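Local coordinates for alpha-l-arabinofuranosidase domain protein (Thermotoga maritima, PDB 4ATW), which probably hydrolyses terminal non-reducing alpha-L-arabinofuranosyl residues from arabinose-containing glycans in a heat-loving bacterium, at residues Leu418-Val424 against Thr465-Phe471; Ala432-Thr438 against Phe474-Glu480. All coordinates share one frame; numbering follows the deposited sequence.

Contact 1 (Leu418-Val424 against Thr465-Phe471); sequences LKVPIRV and TEFEHTF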
loop_
_atom_site.group_PDB
_atom_site.type_symbol
_atom_site.label_atom_id
_atom_site.label_comp_id
_atom_site.label_asym_id
_atom_site.label_seq_id
_atom_site.Cartn_x
_atom_site.Cartn_y
_atom_site.Cartn_z
ATOM N N LEU A 418 -1.848 26.334 -12.413
ATOM C CA LEU A 418 -0.523 26.687 -12.913
ATOM C C LEU A 418 -0.320 26.294 -14.380
ATOM O O LEU A 418 -0.625 25.162 -14.776
ATOM C CB LEU A 418 0.554 26.053 -12.016
ATOM C CG LEU A 418 1.064 26.807 -10.773
ATOM C CD1 LEU A 418 -0.068 27.149 -9.823
ATOM C CD2 LEU A 418 2.109 25.950 -10.087
ATOM N N LYS A 419 0.238 27.212 -15.168
ATOM C CA LYS A 419 0.421 27.001 -16.607
ATOM C C LYS A 419 1.849 26.643 -17.046
ATOM O O LYS A 419 2.325 27.116 -18.078
ATOM C CB LYS A 419 -0.066 28.227 -17.387
ATOM C CG LYS A 419 -1.447 28.063 -18.001
ATOM C CD LYS A 419 -1.652 29.024 -19.160
ATOM C CE LYS A 419 -0.532 28.907 -20.181
ATOM N NZ LYS A 419 -0.556 30.026 -21.163
ATOM N N VAL A 420 2.518 25.801 -16.265
ATOM C CA VAL A 420 3.820 25.246 -16.621
ATOM C C VAL A 420 4.047 24.681 -18.017
ATOM O O VAL A 420 3.248 23.896 -18.542
ATOM C CB VAL A 420 3.814 24.048 -15.571
ATOM C CG1 VAL A 420 2.487 23.336 -15.573
ATOM C CG2 VAL A 420 4.949 23.065 -15.864
ATOM N N PRO A 421 5.175 25.071 -18.630
ATOM C CA PRO A 421 5.590 24.631 -19.971
ATOM C C PRO A 421 6.267 23.280 -19.877
ATOM O O PRO A 421 7.415 23.192 -19.451
ATOM C CB PRO A 421 6.599 25.687 -20.386
ATOM C CG PRO A 421 7.253 26.018 -19.086
ATOM C CD PRO A 421 6.087 26.112 -18.112
ATOM N N ILE A 422 5.564 22.225 -20.257
ATOM C CA ILE A 422 6.165 20.900 -20.195
ATOM C C ILE A 422 6.901 20.724 -21.535
ATOM O O ILE A 422 6.659 21.474 -22.470
ATOM C CB ILE A 422 5.053 19.799 -19.966
ATOM C CG1 ILE A 422 4.462 19.340 -21.287
ATOM C CG2 ILE A 422 3.885 20.371 -19.182
ATOM C CD1 ILE A 422 5.330 18.308 -22.045
ATOM N N ARG A 423 7.821 19.775 -21.631
ATOM C CA ARG A 423 8.514 19.549 -22.899
ATOM C C ARG A 423 8.979 18.103 -22.964
ATOM O O ARG A 423 9.544 17.579 -22.000
ATOM C CB ARG A 423 9.696 20.502 -23.037
ATOM C CG ARG A 423 11.064 19.881 -22.830
ATOM C CD ARG A 423 11.765 19.514 -24.143
ATOM N NE ARG A 423 11.984 20.670 -25.021
ATOM C CZ ARG A 423 12.760 20.668 -26.109
ATOM N NH1 ARG A 423 13.412 19.575 -26.474
ATOM N NH2 ARG A 423 12.876 21.760 -26.847
ATOM N N VAL A 424 8.745 17.457 -24.097
ATOM C CA VAL A 424 9.119 16.062 -24.247
ATOM C C VAL A 424 10.084 15.866 -25.423
ATOM O O VAL A 424 9.643 15.838 -26.566
ATOM C CB VAL A 424 7.859 15.242 -24.496
ATOM C CG1 VAL A 424 8.136 13.798 -24.262
ATOM C CG2 VAL A 424 6.728 15.746 -23.615
ATOM N N THR A 465 6.539 18.577 -29.016
ATOM C CA THR A 465 7.845 18.505 -28.351
ATOM C C THR A 465 7.983 19.547 -27.247
ATOM O O THR A 465 8.752 19.407 -26.297
ATOM C CB THR A 465 8.953 18.712 -29.378
ATOM O OG1 THR A 465 8.905 17.618 -30.312
ATOM C CG2 THR A 465 10.344 18.839 -28.698
ATOM N N GLU A 466 7.216 20.605 -27.391
ATOM C CA GLU A 466 7.212 21.655 -26.410
ATOM C C GLU A 466 5.774 22.176 -26.355
ATOM O O GLU A 466 5.148 22.410 -27.391
ATOM C CB GLU A 466 8.176 22.748 -26.841
ATOM C CG GLU A 466 8.284 23.888 -25.862
ATOM C CD GLU A 466 9.205 23.581 -24.710
ATOM O OE1 GLU A 466 10.385 23.250 -24.977
ATOM O OE2 GLU A 466 8.748 23.681 -23.546
ATOM N N PHE A 467 5.224 22.296 -25.156
ATOM C CA PHE A 467 3.884 22.828 -25.035
ATOM C C PHE A 467 3.545 23.278 -23.628
ATOM O O PHE A 467 4.425 23.455 -22.783
ATOM C CB PHE A 467 2.827 21.839 -25.573
ATOM C CG PHE A 467 2.589 20.639 -24.707
ATOM C CD1 PHE A 467 1.599 20.655 -23.726
ATOM C CD2 PHE A 467 3.299 19.460 -24.915
ATOM C CE1 PHE A 467 1.311 19.497 -22.957
ATOM C CE2 PHE A 467 3.017 18.302 -24.159
ATOM C CZ PHE A 467 2.018 18.328 -23.179
ATOM N N GLU A 468 2.260 23.500 -23.401
ATOM C CA GLU A 468 1.762 23.942 -22.099
ATOM C C GLU A 468 0.406 23.301 -21.816
ATOM O O GLU A 468 -0.318 22.873 -22.733
ATOM C CB GLU A 468 1.578 25.476 -22.042
ATOM C CG GLU A 468 2.828 26.345 -22.181
ATOM C CD GLU A 468 2.555 27.817 -21.852
ATOM O OE1 GLU A 468 1.520 28.354 -22.305
ATOM O OE2 GLU A 468 3.378 28.439 -21.145
ATOM N N HIS A 469 0.083 23.243 -20.532
ATOM C CA HIS A 469 -1.173 22.695 -20.058
ATOM C C HIS A 469 -1.293 23.219 -18.634
ATOM O O HIS A 469 -0.335 23.161 -17.859
ATOM C CB HIS A 469 -1.146 21.180 -20.049
ATOM C CG HIS A 469 -2.393 20.578 -19.499
ATOM N ND1 HIS A 469 -3.536 20.444 -20.249
ATOM C CD2 HIS A 469 -2.689 20.094 -18.267
ATOM C CE1 HIS A 469 -4.486 19.898 -19.507
ATOM N NE2 HIS A 469 -3.998 19.676 -18.298
ATOM N N THR A 470 -2.448 23.764 -18.293
ATOM C CA THR A 470 -2.607 24.297 -16.964
ATOM C C THR A 470 -3.174 23.223 -16.043
ATOM O O THR A 470 -4.051 22.461 -16.437
ATOM C CB THR A 470 -3.512 25.529 -17.005
ATOM O OG1 THR A 470 -4.636 25.261 -17.849
ATOM C CG2 THR A 470 -2.756 26.719 -17.575
ATOM N N PHE A 471 -2.644 23.134 -14.826
ATOM C CA PHE A 471 -3.119 22.146 -13.869
ATOM C C PHE A 471 -3.853 22.863 -12.753
ATOM O O PHE A 471 -3.320 23.789 -12.137
ATOM C CB PHE A 471 -1.946 21.352 -13.298
ATOM C CG PHE A 471 -1.120 20.665 -14.341
ATOM C CD1 PHE A 471 -1.436 19.382 -14.759
ATOM C CD2 PHE A 471 -0.020 21.293 -14.907
ATOM C CE1 PHE A 471 -0.644 18.738 -15.737
ATOM C CE2 PHE A 471 0.769 20.652 -15.882
ATOM C CZ PHE A 471 0.466 19.383 -16.296
#
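Arg423 and Glu466 face each other as an antiparallel non-hydrogen-bonded pair, their CA atoms 4.3 Å apart. Followed outward, Arg423 starts with CB lying against both carboxylate oxygens of Glu466, CG and CD skirt the main-chain O of Thr465, and bends at chi2 (98°) and chi3 (60°) bring NE to 3.0 Å from Glu466 OE1. That hydrogen bond is fairly straight (N-H...O 161°), and OE1 sits in the guanidinium plane although it is itself met from above the carboxylate plane. NH2 adds a weak bond to the same oxygen, NH1 passes Thr465 CG2 and pairs with Glu425, and Glu466 OE2 turns to Arg4 of the neighbouring strand 4-8. Replacing Arg423 by alanine is likely to leave Glu466 OE1 and Glu425 without their charged mate, Glu466 keeping Arg4 through OE2. On the other face of the two strands, Ile422 CG1 lies over the Phe467 ring, 3.4 Å from its centroid, a CH-pi contact. Farther along, Leu418 and Phe471 exchange two backbone bonds. The backbone bonds are few and spaced out, and charged groups, Arg423 and Glu466 with Arg4 and Glu425 beyond, line one face of this partly exposed pairing.

Contact 2 (Ala432-Thr438 against Phe474-Glu480); sequences ATVYTLT and FSCSVIE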
loop_
_atom_site.group_PDB
_atom_site.type_symbol
_atom_site.label_atom_id
_atom_site.label_comp_id
_atom_site.label_asym_id
_atom_site.label_seq_id
_atom_site.Cartn_x
_atom_site.Cartn_y
_atom_site.Cartn_z
ATOM N N ALA A 432 -2.765 13.711 -27.599
ATOM C CA ALA A 432 -2.846 13.058 -26.296
ATOM C C ALA A 432 -4.120 13.408 -25.499
ATOM O O ALA A 432 -4.774 14.424 -25.750
ATOM C CB ALA A 432 -1.622 13.425 -25.482
ATOM N N THR A 433 -4.463 12.559 -24.531
ATOM C CA THR A 433 -5.628 12.779 -23.677
ATOM C C THR A 433 -5.182 12.857 -22.206
ATOM O O THR A 433 -4.371 12.049 -21.776
ATOM C CB THR A 433 -6.661 11.649 -23.899
ATOM O OG1 THR A 433 -7.420 11.459 -22.697
ATOM C CG2 THR A 433 -5.969 10.346 -24.354
ATOM N N VAL A 434 -5.678 13.832 -21.441
ATOM C CA VAL A 434 -5.258 13.949 -20.037
ATOM C C VAL A 434 -6.333 13.623 -19.028
ATOM O O VAL A 434 -7.431 14.207 -19.057
ATOM C CB VAL A 434 -4.720 15.377 -19.657
ATOM C CG1 VAL A 434 -3.839 15.911 -20.747
ATOM C CG2 VAL A 434 -5.867 16.349 -19.338
ATOM N N TYR A 435 -6.018 12.699 -18.121
ATOM C CA TYR A 435 -6.986 12.350 -17.090
ATOM C C TYR A 435 -6.572 13.047 -15.842
ATOM O O TYR A 435 -5.495 12.796 -15.341
ATOM C CB TYR A 435 -7.026 10.853 -16.841
ATOM C CG TYR A 435 -7.119 10.063 -18.102
ATOM C CD1 TYR A 435 -5.985 9.833 -18.874
ATOM C CD2 TYR A 435 -8.331 9.542 -18.524
ATOM C CE1 TYR A 435 -6.048 9.083 -20.047
ATOM C CE2 TYR A 435 -8.420 8.795 -19.707
ATOM C CZ TYR A 435 -7.270 8.564 -20.464
ATOM O OH TYR A 435 -7.316 7.816 -21.619
ATOM N N THR A 436 -7.425 13.935 -15.355
ATOM C CA THR A 436 -7.105 14.675 -14.148
ATOM C C THR A 436 -8.120 14.405 -13.030
ATOM O O THR A 436 -9.319 14.165 -13.281
ATOM C CB THR A 436 -7.036 16.181 -14.450
ATOM O OG1 THR A 436 -8.330 16.761 -14.275
ATOM C CG2 THR A 436 -6.600 16.407 -15.903
ATOM N N LEU A 437 -7.627 14.443 -11.795
ATOM C CA LEU A 437 -8.464 14.179 -10.624
ATOM C C LEU A 437 -8.446 15.299 -9.604
ATOM O O LEU A 437 -7.402 15.615 -9.020
ATOM C CB LEU A 437 -8.025 12.874 -9.943
ATOM C CG LEU A 437 -8.477 12.614 -8.509
ATOM C CD1 LEU A 437 -9.993 12.609 -8.406
ATOM C CD2 LEU A 437 -7.901 11.282 -8.076
ATOM N N THR A 438 -9.616 15.885 -9.387
ATOM C CA THR A 438 -9.746 16.969 -8.423
ATOM C C THR A 438 -11.222 17.065 -8.092
ATOM O O THR A 438 -11.977 16.141 -8.400
ATOM C CB THR A 438 -9.247 18.332 -9.010
ATOM O OG1 THR A 438 -9.072 19.300 -7.955
ATOM C CG2 THR A 438 -10.241 18.861 -10.035
ATOM N N PHE A 474 -4.798 21.901 -6.199
ATOM C CA PHE A 474 -4.993 20.591 -5.571
ATOM C C PHE A 474 -5.505 19.527 -6.549
ATOM O O PHE A 474 -6.524 18.882 -6.337
ATOM C CB PHE A 474 -5.918 20.712 -4.346
ATOM C CG PHE A 474 -7.262 21.331 -4.635
ATOM C CD1 PHE A 474 -8.281 20.583 -5.211
ATOM C CD2 PHE A 474 -7.518 22.661 -4.300
ATOM C CE1 PHE A 474 -9.538 21.151 -5.439
ATOM C CE2 PHE A 474 -8.767 23.238 -4.527
ATOM C CZ PHE A 474 -9.778 22.487 -5.093
ATOM N N SER A 475 -4.760 19.352 -7.625
ATOM C CA SER A 475 -5.111 18.378 -8.638
ATOM C C SER A 475 -3.940 17.418 -8.946
ATOM O O SER A 475 -2.761 17.688 -8.697
ATOM C CB SER A 475 -5.573 19.087 -9.927
ATOM O OG SER A 475 -4.507 19.726 -10.621
ATOM N N CYS A 476 -4.291 16.286 -9.520
ATOM C CA CYS A 476 -3.323 15.255 -9.825
ATOM C C CYS A 476 -3.724 14.870 -11.225
ATOM O O CYS A 476 -4.878 14.520 -11.461
ATOM C CB CYS A 476 -3.557 14.134 -8.823
ATOM S SG CYS A 476 -2.479 12.677 -8.782
ATOM N N SER A 477 -2.785 14.961 -12.158
ATOM C CA SER A 477 -3.102 14.670 -13.547
ATOM C C SER A 477 -2.101 13.749 -14.229
ATOM O O SER A 477 -0.935 13.691 -13.867
ATOM C CB SER A 477 -3.183 15.988 -14.324
ATOM O OG SER A 477 -3.982 16.961 -13.661
ATOM N N VAL A 478 -2.571 13.007 -15.214
ATOM C CA VAL A 478 -1.711 12.119 -15.981
ATOM C C VAL A 478 -1.975 12.399 -17.460
ATOM O O VAL A 478 -3.065 12.098 -18.004
ATOM C CB VAL A 478 -2.027 10.635 -15.756
ATOM C CG1 VAL A 478 -1.070 9.770 -16.604
ATOM C CG2 VAL A 478 -1.966 10.314 -14.291
ATOM N N ILE A 479 -0.990 12.997 -18.112
ATOM C CA ILE A 479 -1.115 13.288 -19.525
ATOM C C ILE A 479 -0.695 11.991 -20.207
ATOM O O ILE A 479 0.439 11.548 -20.063
ATOM C CB ILE A 479 -0.184 14.468 -19.924
ATOM C CG1 ILE A 479 -0.613 15.743 -19.196
ATOM C CG2 ILE A 479 -0.269 14.709 -21.391
ATOM C CD1 ILE A 479 0.297 16.958 -19.392
ATOM N N GLU A 480 -1.623 11.369 -20.916
ATOM C CA GLU A 480 -1.347 10.109 -21.599
ATOM C C GLU A 480 -1.182 10.360 -23.076
ATOM O O GLU A 480 -2.160 10.561 -23.794
ATOM C CB GLU A 480 -2.484 9.129 -21.372
ATOM C CG GLU A 480 -2.182 7.735 -21.791
ATOM C CD GLU A 480 -3.273 6.774 -21.335
ATOM O OE1 GLU A 480 -3.323 6.457 -20.122
ATOM O OE2 GLU A 480 -4.093 6.354 -22.198
#
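Strands 433-438 and 475-480 form a regular antiparallel pair in the beta domain built mainly from the C-terminal part of the chain, their axes 4.6 Å apart at 169°. Backbone bonding comes in reciprocal couples, Thr433 with Glu480, Tyr435 with Val478 and Leu437 with Cys476; within the last, Leu437 N meets Cys476 O at 2.8 Å. Between them lie the non-hydrogen-bonded pairs Val434-Ile479 and Thr436-Ser477, where CA-H...O contacts add to the backbone bonding.

Apolar packing on the Val434 face is side by side: Val434 CG1 lies against Ile479 CG1 at 3.6 Å, both branches set anti to their own carbonyl carbons. Leu437, Tyr435 and Val478 touch Leu352 of helix 345-355, so this helix packs on the opposite face. There Glu480 CB approaches the Tyr435 ring at its edge, CE1 being 3.8 Å away; the ring stacks with His356, which also bonds Glu480 OE1.

Cys476 is joined by a disulfide to Cys306 of helix 299-313, while Phe474 and Ser475 form a G1 beta bulge against Asn411. Thr438 OG1, weakly bonded to Pro473 O as well, is held anti to the backbone N (chi1 -166°) and donates to Phe474 O at 3.0 Å from above the carbonyl plane.

Overall arrangement
Contacts 1 and 2 lie in the same mixed beta sheet, mostly C-terminal but including strands 4-8 and 11-15, with centres about 13 Å from each other. The separate eight-stranded parallel sheet, ordered 1 to 8, is consistent with a (beta/alpha)8 barrel. Along the chain their segments alternate: strand 421-424 leads to 433-438, and 466-468 leads to 475-481, so the two pairings interlock in sequence. Strand 405-411 relates them, pairing with 475-481 and meeting side chains from contact 1. They also touch directly, Phe471 CZ lying 3.9 Å from Ile479 CD1. Contact 1 is more peripheral and partly exposed; contact 2 is buried, its disulfide reaching helix 299-313, between the last two parallel strands, and its side chains meeting helix 345-355.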